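Side-chain contacts in Ras-associated and pleckstrin homology domains-containing protein 1 (Homo sapiens, PDB 4GN1), which mediates localized membrane signals, is implicated in regulating lamellipodial dynamics, and targets EVL and VASP to the leading edge: residues A[32-35]-A[36-39]; A[70-73]-A[74-77]; A[241-244]-A[245-248]. All coordinates share one frame; numbering follows the deposited sequence.

Contact 1 of 3, residues A[32-35]-A[36-39]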
ATOM      1  N   LEU A  32       0.991 -17.088  -3.890  1.00 15.15           N
ATOM      2  CA  LEU A  32      -0.331 -16.913  -4.497  1.00 15.85           C
ATOM      3  C   LEU A  32      -0.635 -17.910  -5.624  1.00 17.04           C
ATOM      4  O   LEU A  32      -1.762 -18.423  -5.719  1.00 17.36           O
ATOM      5  CB  LEU A  32      -0.488 -15.493  -5.032  1.00 15.57           C
ATOM      6  CG  LEU A  32      -0.726 -14.409  -3.974  1.00 14.78           C
ATOM      7  CD1 LEU A  32      -0.598 -13.047  -4.629  1.00 14.45           C
ATOM      8  CD2 LEU A  32      -2.085 -14.541  -3.314  1.00 14.61           C
ATOM      9  N   ASP A  33       0.350 -18.190  -6.479  1.00 17.43           N
ATOM     10  CA  ASP A  33       0.133 -19.187  -7.533  1.00 18.57           C
ATOM     11  C   ASP A  33      -0.269 -20.536  -6.941  1.00 19.65           C
ATOM     12  O   ASP A  33      -1.153 -21.242  -7.486  1.00 21.02           O
ATOM     13  CB  ASP A  33       1.310 -19.284  -8.499  1.00 18.34           C
ATOM     14  CG  ASP A  33       1.454 -18.042  -9.372  1.00 18.36           C
ATOM     15  OD1 ASP A  33       0.553 -17.211  -9.465  1.00 18.27           O
ATOM     16  OD2 ASP A  33       2.494 -17.860  -9.996  1.00 19.47           O
ATOM     17  N   ASN A  34       0.333 -20.874  -5.804  1.00 19.60           N
ATOM     18  CA  ASN A  34      -0.038 -22.082  -5.077  1.00 20.39           C
ATOM     19  C   ASN A  34      -1.417 -21.984  -4.446  1.00 20.42           C
ATOM     20  O   ASN A  34      -2.221 -22.898  -4.582  1.00 21.87           O
ATOM     21  CB  ASN A  34       1.025 -22.454  -4.034  1.00 20.70           C
ATOM     22  CG  ASN A  34       2.282 -22.995  -4.669  1.00 21.76           C
ATOM     23  OD1 ASN A  34       2.277 -23.389  -5.833  1.00 23.74           O
ATOM     24  ND2 ASN A  34       3.375 -22.995  -3.927  1.00 21.90           N
ATOM     25  N   LEU A  35      -1.714 -20.875  -3.780  1.00 19.19           N
ATOM     26  CA  LEU A  35      -3.053 -20.685  -3.259  1.00 19.70           C
ATOM     27  C   LEU A  35      -4.133 -20.845  -4.358  1.00 20.99           C
ATOM     28  O   LEU A  35      -5.161 -21.500  -4.144  1.00 21.49           O
ATOM     29  CB  LEU A  35      -3.176 -19.349  -2.528  1.00 18.44           C
ATOM     30  CG  LEU A  35      -2.600 -19.363  -1.118  1.00 18.51           C
ATOM     31  CD1 LEU A  35      -2.309 -17.950  -0.609  1.00 17.16           C
ATOM     32  CD2 LEU A  35      -3.547 -20.113  -0.195  1.00 18.63           C
ATOM     33  N   MET A  36      -3.895 -20.251  -5.520  1.00 21.56           N
ATOM     34  CA  MET A  36      -4.805 -20.412  -6.662  1.00 24.27           C
ATOM     35  C   MET A  36      -4.979 -21.879  -7.098  1.00 26.43           C
ATOM     36  O   MET A  36      -6.104 -22.339  -7.172  1.00 26.48           O
ATOM     37  CB  MET A  36      -4.441 -19.469  -7.816  1.00 24.32           C
ATOM     38  CG  MET A  36      -4.550 -18.006  -7.381  1.00 24.12           C
ATOM     39  SD  MET A  36      -4.332 -16.735  -8.632  1.00 26.19           S
ATOM     40  CE  MET A  36      -2.545 -16.692  -8.830  1.00 24.69           C
ATOM     41  N   ASP A  37      -3.877 -22.623  -7.275  1.00 28.50           N
ATOM     42  CA  ASP A  37      -3.933 -24.058  -7.632  1.00 31.04           C
ATOM     43  C   ASP A  37      -4.671 -24.910  -6.606  1.00 30.99           C
ATOM     44  O   ASP A  37      -5.488 -25.750  -6.969  1.00 32.81           O
ATOM     45  CB  ASP A  37      -2.539 -24.690  -7.785  1.00 32.15           C
ATOM     46  CG  ASP A  37      -1.687 -24.005  -8.808  1.00 33.69           C
ATOM     47  OD1 ASP A  37      -2.223 -23.475  -9.799  1.00 34.41           O
ATOM     48  OD2 ASP A  37      -0.449 -23.998  -8.615  1.00 36.79           O
ATOM     49  N   LYS A  38      -4.369 -24.728  -5.332  1.00 28.94           N
ATOM     50  CA  LYS A  38      -4.931 -25.628  -4.348  1.00 29.35           C
ATOM     51  C   LYS A  38      -6.408 -25.361  -4.043  1.00 28.62           C
ATOM     52  O   LYS A  38      -7.118 -26.260  -3.560  1.00 29.29           O
ATOM     53  CB  LYS A  38      -4.088 -25.647  -3.085  1.00 29.95           C
ATOM     54  CG  LYS A  38      -2.782 -26.391  -3.277  1.00 32.89           C
ATOM     55  CD  LYS A  38      -3.034 -27.881  -3.462  1.00 36.78           C
ATOM     56  CE  LYS A  38      -1.757 -28.674  -3.749  1.00 38.48           C
ATOM     57  NZ  LYS A  38      -0.869 -28.751  -2.554  1.00 38.58           N
ATOM     58  N   SER A  39      -6.875 -24.157  -4.365  1.00 26.18           N
ATOM     59  CA  SER A  39      -8.229 -23.765  -4.011  1.00 26.17           C
ATOM     60  C   SER A  39      -9.235 -23.858  -5.150  1.00 26.97           C
ATOM     61  O   SER A  39     -10.451 -23.919  -4.904  1.00 27.67           O
ATOM     62  CB  SER A  39      -8.253 -22.373  -3.370  1.00 24.71           C
ATOM     63  OG  SER A  39      -7.755 -21.388  -4.246  1.00 24.24           O
TER
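Leu35 and Ser39 meet at the carboxyl end of helix 28-39, and theirs is the last in a ladder of i to i+4 contacts along the helix. The hydroxyl OG of Ser39 donates to O of Leu35 at 2.6 Å. With chi1 of Ser39 at 61°, OG sits between the backbone N and the carbonyl carbon, from where it meets Leu35 O. The amide N of Ser39 reaches the same O of Leu35 only weakly, at 3.2 Å, and one carbonyl thus takes two donors from one residue. One turn earlier, Met36 N gives a nearly straight bond to Leu32 O at 2.8 Å. This helix belongs to the Ras-associating domain, whose ubiquitin-like fold lays it across a beta sheet: Leu32, Leu35 and Met36 all pack on Phe85 of strand 83-87, and Leu32 and Leu35 also on Leu49 of strand 47-53. Met36 runs alongside Asp33, pointing the same way, and a bend at chi3 (-78°) brings its methyl CE to 3.2 Å from Asp33 OD1. That oxygen has its strong partner elsewhere, in a salt bridge with Arg29. On another flank, the carboxylate of Asp37 is turned 52° from the amide plane of Asn34; Asp37 OD2 comes to 3.9 Å from Asn34 OD1 without bonding to it. The same OD2 of Asp37 lies 3.1 Å from Asp33 O, again two acceptors that do not bond.

Contact 2 of 3, residues A[70-73]-A[74-77]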
ATOM      1  N   GLU A  70      10.533 -13.624   4.839  1.00 18.84           N
ATOM      2  CA  GLU A  70      11.246 -12.459   5.378  1.00 20.98           C
ATOM      3  C   GLU A  70      10.325 -11.434   6.015  1.00 20.25           C
ATOM      4  O   GLU A  70      10.670 -10.828   7.026  1.00 20.99           O
ATOM      5  CB  GLU A  70      12.151 -11.846   4.304  1.00 23.75           C
ATOM      6  CG  GLU A  70      12.357 -10.334   4.299  1.00 27.29           C
ATOM      7  CD  GLU A  70      13.041  -9.898   2.998  1.00 30.95           C
ATOM      8  OE1 GLU A  70      12.592  -8.960   2.319  1.00 31.64           O
ATOM      9  OE2 GLU A  70      14.012 -10.556   2.598  1.00 34.32           O
ATOM     10  N   ASN A  71       9.145 -11.250   5.449  1.00 19.48           N
ATOM     11  CA  ASN A  71       8.223 -10.322   6.043  1.00 19.36           C
ATOM     12  C   ASN A  71       7.633 -10.856   7.339  1.00 19.56           C
ATOM     13  O   ASN A  71       7.431 -10.099   8.302  1.00 19.50           O
ATOM     14  CB  ASN A  71       7.162  -9.941   5.037  1.00 19.45           C
ATOM     15  CG  ASN A  71       7.648  -8.847   4.107  1.00 20.29           C
ATOM     16  OD1 ASN A  71       7.924  -7.737   4.539  1.00 21.64           O
ATOM     17  ND2 ASN A  71       7.781  -9.158   2.842  1.00 20.87           N
ATOM     18  N   LEU A  72       7.410 -12.168   7.368  1.00 19.02           N
ATOM     19  CA  LEU A  72       6.786 -12.816   8.496  1.00 19.47           C
ATOM     20  C   LEU A  72       7.695 -12.804   9.712  1.00 20.57           C
ATOM     21  O   LEU A  72       7.194 -12.734  10.834  1.00 21.82           O
ATOM     22  CB  LEU A  72       6.375 -14.250   8.166  1.00 19.08           C
ATOM     23  CG  LEU A  72       5.239 -14.555   7.189  1.00 19.36           C
ATOM     24  CD1 LEU A  72       4.913 -16.039   7.287  1.00 19.95           C
ATOM     25  CD2 LEU A  72       3.974 -13.726   7.417  1.00 19.42           C
ATOM     26  N   LEU A  73       9.008 -12.873   9.499  1.00 20.79           N
ATOM     27  CA  LEU A  73       9.967 -12.760  10.595  1.00 22.46           C
ATOM     28  C   LEU A  73       9.855 -11.421  11.353  1.00 23.34           C
ATOM     29  O   LEU A  73      10.247 -11.344  12.510  1.00 24.61           O
ATOM     30  CB  LEU A  73      11.407 -12.977  10.116  1.00 22.19           C
ATOM     31  CG  LEU A  73      11.719 -14.349   9.535  1.00 22.18           C
ATOM     32  CD1 LEU A  73      13.159 -14.457   9.064  1.00 22.70           C
ATOM     33  CD2 LEU A  73      11.385 -15.459  10.517  1.00 22.67           C
ATOM     34  N   ASN A  74       9.319 -10.386  10.708  1.00 22.49           N
ATOM     35  CA  ASN A  74       8.976  -9.163  11.406  1.00 23.80           C
ATOM     36  C   ASN A  74       7.865  -9.273  12.441  1.00 24.08           C
ATOM     37  O   ASN A  74       7.676  -8.381  13.235  1.00 25.65           O
ATOM     38  CB  ASN A  74       8.625  -8.079  10.411  1.00 24.17           C
ATOM     39  CG  ASN A  74       9.818  -7.627   9.635  1.00 24.86           C
ATOM     40  OD1 ASN A  74      10.935  -7.609  10.146  1.00 27.29           O
ATOM     41  ND2 ASN A  74       9.601  -7.263   8.393  1.00 25.12           N
ATOM     42  N   TRP A  75       7.126 -10.361  12.442  1.00 24.16           N
ATOM     43  CA  TRP A  75       6.010 -10.491  13.369  1.00 25.02           C
ATOM     44  C   TRP A  75       6.528 -10.770  14.748  1.00 26.84           C
ATOM     45  O   TRP A  75       7.617 -11.323  14.889  1.00 29.40           O
ATOM     46  CB  TRP A  75       5.101 -11.618  12.897  1.00 23.06           C
ATOM     47  CG  TRP A  75       4.256 -11.286  11.678  1.00 22.38           C
ATOM     48  CD1 TRP A  75       4.416 -10.234  10.765  1.00 20.88           C
ATOM     49  CD2 TRP A  75       3.085 -12.053  11.175  1.00 21.47           C
ATOM     50  NE1 TRP A  75       3.446 -10.286   9.787  1.00 20.23           N
ATOM     51  CE2 TRP A  75       2.623 -11.353   9.971  1.00 20.39           C
ATOM     52  CE3 TRP A  75       2.405 -13.200  11.601  1.00 21.43           C
ATOM     53  CZ2 TRP A  75       1.521 -11.780   9.256  1.00 19.92           C
ATOM     54  CZ3 TRP A  75       1.302 -13.633  10.864  1.00 21.61           C
ATOM     55  CH2 TRP A  75       0.868 -12.931   9.714  1.00 20.91           C
ATOM     56  N   THR A  76       5.793 -10.399  15.792  1.00 27.94           N
ATOM     57  CA  THR A  76       6.225 -10.813  17.140  1.00 30.03           C
ATOM     58  C   THR A  76       5.977 -12.319  17.335  1.00 31.94           C
ATOM     59  O   THR A  76       5.161 -12.935  16.624  1.00 29.91           O
ATOM     60  CB  THR A  76       5.585  -9.987  18.283  1.00 29.16           C
ATOM     61  OG1 THR A  76       4.163 -10.048  18.196  1.00 27.86           O
ATOM     62  CG2 THR A  76       6.023  -8.559  18.209  1.00 29.05           C
ATOM     63  N   ARG A  77       6.700 -12.909  18.281  1.00 35.42           N
ATOM     64  CA  ARG A  77       6.499 -14.326  18.639  1.00 38.67           C
ATOM     65  C   ARG A  77       5.004 -14.675  18.824  1.00 38.58           C
ATOM     66  O   ARG A  77       4.510 -15.685  18.301  1.00 36.04           O
ATOM     67  CB  ARG A  77       7.319 -14.675  19.902  1.00 42.64           C
ATOM     68  CG  ARG A  77       8.784 -14.246  19.804  1.00 45.63           C
ATOM     69  CD  ARG A  77       9.704 -14.904  20.837  1.00 48.86           C
ATOM     70  NE  ARG A  77      11.066 -15.124  20.305  1.00 49.04           N
ATOM     71  CZ  ARG A  77      12.010 -14.186  20.165  1.00 50.14           C
ATOM     72  NH1 ARG A  77      11.771 -12.918  20.512  1.00 50.94           N
ATOM     73  NH2 ARG A  77      13.204 -14.515  19.678  1.00 48.76           N
TER
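Trp75 lays its indole alongside Leu72 where the chain leaves helix 68-72 of the Ras-associating domain, and its side chain can be followed atom by atom. CB begins 3.1 Å from Leu72 O, the carbonyl that also accepts the backbone N of Trp75 at 2.9 Å in a type I beta turn from Leu72 to Trp75. CG stays close to that oxygen, at 3.4 Å. With CG anti to the carbonyl carbon (chi1 -74°), the indole points the same way as the Leu72 side chain. CD1 has two backbone carbonyl oxygens nearby on the same general side, Leu72 O at 3.7 Å and Asn71 O at 3.9 Å. Farther out, the six-membered ring takes the methyl CD2 of Leu72 over one face, in a CH-pi contact 3.8 Å from the ring centroid and 19° off the normal; CZ2 is its nearest ring atom, 3.6 Å from CD2. The indole NE1 is hydrogen-bonded to Glu51, while Leu83 of strand 83-87 touches both Leu72 and Trp75.

One residue earlier, and separate from the type I turn, Asn74 N donates to Asn71 O at 3.1 Å. The side-chain ND2 of Asn74 turns to a malonate ion, probably from the crystallisation liquor. The chemistry is thus divided by position: main-chain bonds shape the turn, the methyl packs against one face of the indole, and the hydrogen bond from NE1 to Glu51 would limit rotation of the indole about CB-CG.

Contact 3 of 3, residues A[241-244]-A[245-248]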
ATOM      1  N   GLY A 241       8.823   1.668  -7.320  1.00 22.43           N
ATOM      2  CA  GLY A 241       9.191   1.991  -8.711  1.00 23.89           C
ATOM      3  C   GLY A 241       8.926   0.914  -9.743  1.00 23.88           C
ATOM      4  O   GLY A 241       7.964   0.186  -9.633  1.00 23.38           O
ATOM      5  N   LYS A 242       9.801   0.808 -10.742  1.00 26.15           N
ATOM      6  CA  LYS A 242       9.604  -0.055 -11.934  1.00 26.99           C
ATOM      7  C   LYS A 242       9.214  -1.483 -11.571  1.00 26.06           C
ATOM      8  O   LYS A 242       8.499  -2.164 -12.319  1.00 26.09           O
ATOM      9  CB  LYS A 242      10.873  -0.039 -12.818  1.00 29.22           C
ATOM     10  CG  LYS A 242      10.964  -1.150 -13.868  1.00 29.84           C
ATOM     11  CD  LYS A 242      11.962  -0.830 -14.972  1.00 32.11           C
ATOM     12  CE  LYS A 242      11.987  -1.940 -16.021  1.00 33.10           C
ATOM     13  NZ  LYS A 242      13.176  -1.880 -16.930  1.00 34.28           N
ATOM     14  N   GLN A 243       9.689  -1.923 -10.410  1.00 25.46           N
ATOM     15  CA  GLN A 243       9.357  -3.231  -9.873  1.00 24.66           C
ATOM     16  C   GLN A 243       7.835  -3.479  -9.787  1.00 24.55           C
ATOM     17  O   GLN A 243       7.385  -4.607 -10.033  1.00 23.84           O
ATOM     18  CB  GLN A 243      10.038  -3.401  -8.512  1.00 24.69           C
ATOM     19  CG  GLN A 243       9.761  -4.725  -7.806  1.00 25.07           C
ATOM     20  CD  GLN A 243      10.351  -5.920  -8.529  1.00 24.74           C
ATOM     21  OE1 GLN A 243       9.650  -6.618  -9.241  1.00 26.00           O
ATOM     22  NE2 GLN A 243      11.631  -6.149  -8.354  1.00 24.29           N
ATOM     23  N   LEU A 244       7.043  -2.444  -9.452  1.00 24.86           N
ATOM     24  CA  LEU A 244       5.570  -2.561  -9.509  1.00 24.94           C
ATOM     25  C   LEU A 244       5.125  -2.993 -10.887  1.00 25.84           C
ATOM     26  O   LEU A 244       4.359  -3.960 -11.011  1.00 26.11           O
ATOM     27  CB  LEU A 244       4.836  -1.271  -9.143  1.00 25.07           C
ATOM     28  CG  LEU A 244       4.734  -0.834  -7.682  1.00 25.13           C
ATOM     29  CD1 LEU A 244       3.858   0.414  -7.558  1.00 25.73           C
ATOM     30  CD2 LEU A 244       4.233  -1.964  -6.778  1.00 23.72           C
ATOM     31  N   TYR A 245       5.642  -2.301 -11.908  1.00 27.33           N
ATOM     32  CA  TYR A 245       5.344  -2.609 -13.310  1.00 28.87           C
ATOM     33  C   TYR A 245       5.710  -4.016 -13.700  1.00 28.09           C
ATOM     34  O   TYR A 245       4.939  -4.696 -14.369  1.00 27.82           O
ATOM     35  CB  TYR A 245       6.032  -1.624 -14.265  1.00 32.46           C
ATOM     36  CG  TYR A 245       5.598  -1.730 -15.735  1.00 35.58           C
ATOM     37  CD1 TYR A 245       4.242  -1.781 -16.097  1.00 35.92           C
ATOM     38  CD2 TYR A 245       6.548  -1.739 -16.767  1.00 38.52           C
ATOM     39  CE1 TYR A 245       3.848  -1.859 -17.433  1.00 38.35           C
ATOM     40  CE2 TYR A 245       6.163  -1.800 -18.104  1.00 40.88           C
ATOM     41  CZ  TYR A 245       4.815  -1.860 -18.433  1.00 41.22           C
ATOM     42  OH  TYR A 245       4.435  -1.938 -19.763  1.00 45.08           O
ATOM     43  N   MET A 246       6.890  -4.453 -13.285  1.00 28.15           N
ATOM     44  CA  MET A 246       7.292  -5.830 -13.507  1.00 29.04           C
ATOM     45  C   MET A 246       6.354  -6.824 -12.819  1.00 28.30           C
ATOM     46  O   MET A 246       6.092  -7.909 -13.368  1.00 29.45           O
ATOM     47  CB  MET A 246       8.726  -6.039 -13.051  1.00 30.12           C
ATOM     48  CG  MET A 246       9.715  -5.104 -13.744  1.00 32.78           C
ATOM     49  SD  MET A 246      11.398  -5.388 -13.165  1.00 34.98           S
ATOM     50  CE  MET A 246      11.620  -7.132 -13.576  1.00 34.26           C
ATOM     51  N   ASN A 247       5.836  -6.466 -11.642  1.00 25.98           N
ATOM     52  CA  ASN A 247       4.885  -7.350 -10.966  1.00 26.02           C
ATOM     53  C   ASN A 247       3.633  -7.514 -11.790  1.00 27.98           C
ATOM     54  O   ASN A 247       3.141  -8.632 -11.979  1.00 27.94           O
ATOM     55  CB  ASN A 247       4.526  -6.846  -9.574  1.00 22.99           C
ATOM     56  CG  ASN A 247       5.692  -6.924  -8.616  1.00 21.34           C
ATOM     57  OD1 ASN A 247       6.736  -7.496  -8.926  1.00 21.27           O
ATOM     58  ND2 ASN A 247       5.520  -6.349  -7.443  1.00 20.42           N
ATOM     59  N   TYR A 248       3.137  -6.385 -12.293  1.00 30.42           N
ATOM     60  CA  TYR A 248       1.915  -6.355 -13.094  1.00 32.26           C
ATOM     61  C   TYR A 248       2.084  -7.179 -14.381  1.00 34.30           C
ATOM     62  O   TYR A 248       1.285  -8.071 -14.655  1.00 33.99           O
ATOM     63  CB  TYR A 248       1.500  -4.899 -13.360  1.00 33.31           C
ATOM     64  CG  TYR A 248       0.341  -4.734 -14.322  1.00 34.95           C
ATOM     65  CD1 TYR A 248      -0.950  -5.093 -13.960  1.00 34.34           C
ATOM     66  CD2 TYR A 248       0.545  -4.209 -15.605  1.00 38.43           C
ATOM     67  CE1 TYR A 248      -2.006  -4.952 -14.840  1.00 36.30           C
ATOM     68  CE2 TYR A 248      -0.509  -4.061 -16.500  1.00 38.94           C
ATOM     69  CZ  TYR A 248      -1.774  -4.441 -16.109  1.00 38.97           C
ATOM     70  OH  TYR A 248      -2.812  -4.307 -16.977  1.00 41.42           O
TER
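Lys242 and Met246 meet one turn apart in the first turns of helix 242-251, a short alpha-helix that follows the long helix 225-240 at the carboxyl end of the PH domain. Gly241 breaks the helix between the two: it leaves helical geometry with a positive phi of 50°, a value that favours glycine.

The main-chain hydrogen bonds are regular i to i+4 pairs. Met246 N donates to Lys242 O at 3.0 Å and Tyr248 N to Leu244 O at 3.0 Å. Between them Asn247 N gives a bond to Gln243 O, at 2.9 Å.

The aliphatic parts of Lys242 and Met246 only approach loosely. Lys242 stretches out with its CG anti to the backbone N (chi1 164°), whereas the first torsion of Met246, -57°, sets CG beside the backbone N, 3.5 Å from Lys242 O. The two chains cross obliquely, and the CG atoms of Lys242 and Met246 come to 4.1 Å.

Aromatic and burying contacts lie on other flanks. Leu244 and Tyr245 both touch Phe95 of helix 93-96, and Tyr248 stacks its ring on Phe95 and meets that of Tyr92, so helix 242-251 packs against helix 93-96. Leu244 and Asn247 extend the contact to Glu63 and His65 of the Ras-associating domain. At the base of the Tyr245 side chain, CB lies 3.2 Å from Lys242 O.

The three contacts come in series along the chain, and none touches another: their centres lie 22 Å apart for contacts 1 and 2 and for contacts 1 and 3, and 24 Å for contacts 2 and 3. Contacts 1 and 2 belong to the Ras-associating domain, where helix 28-39 and the end of helix 68-72 both pack on strand 83-87. Contact 3 comes far later, in helix 242-251 beyond the long helix 225-240, yet returns to the first domain at Glu63 and His65, and also meets helix 93-96. This packing is consistent with the two domains forming a single RA-PH unit.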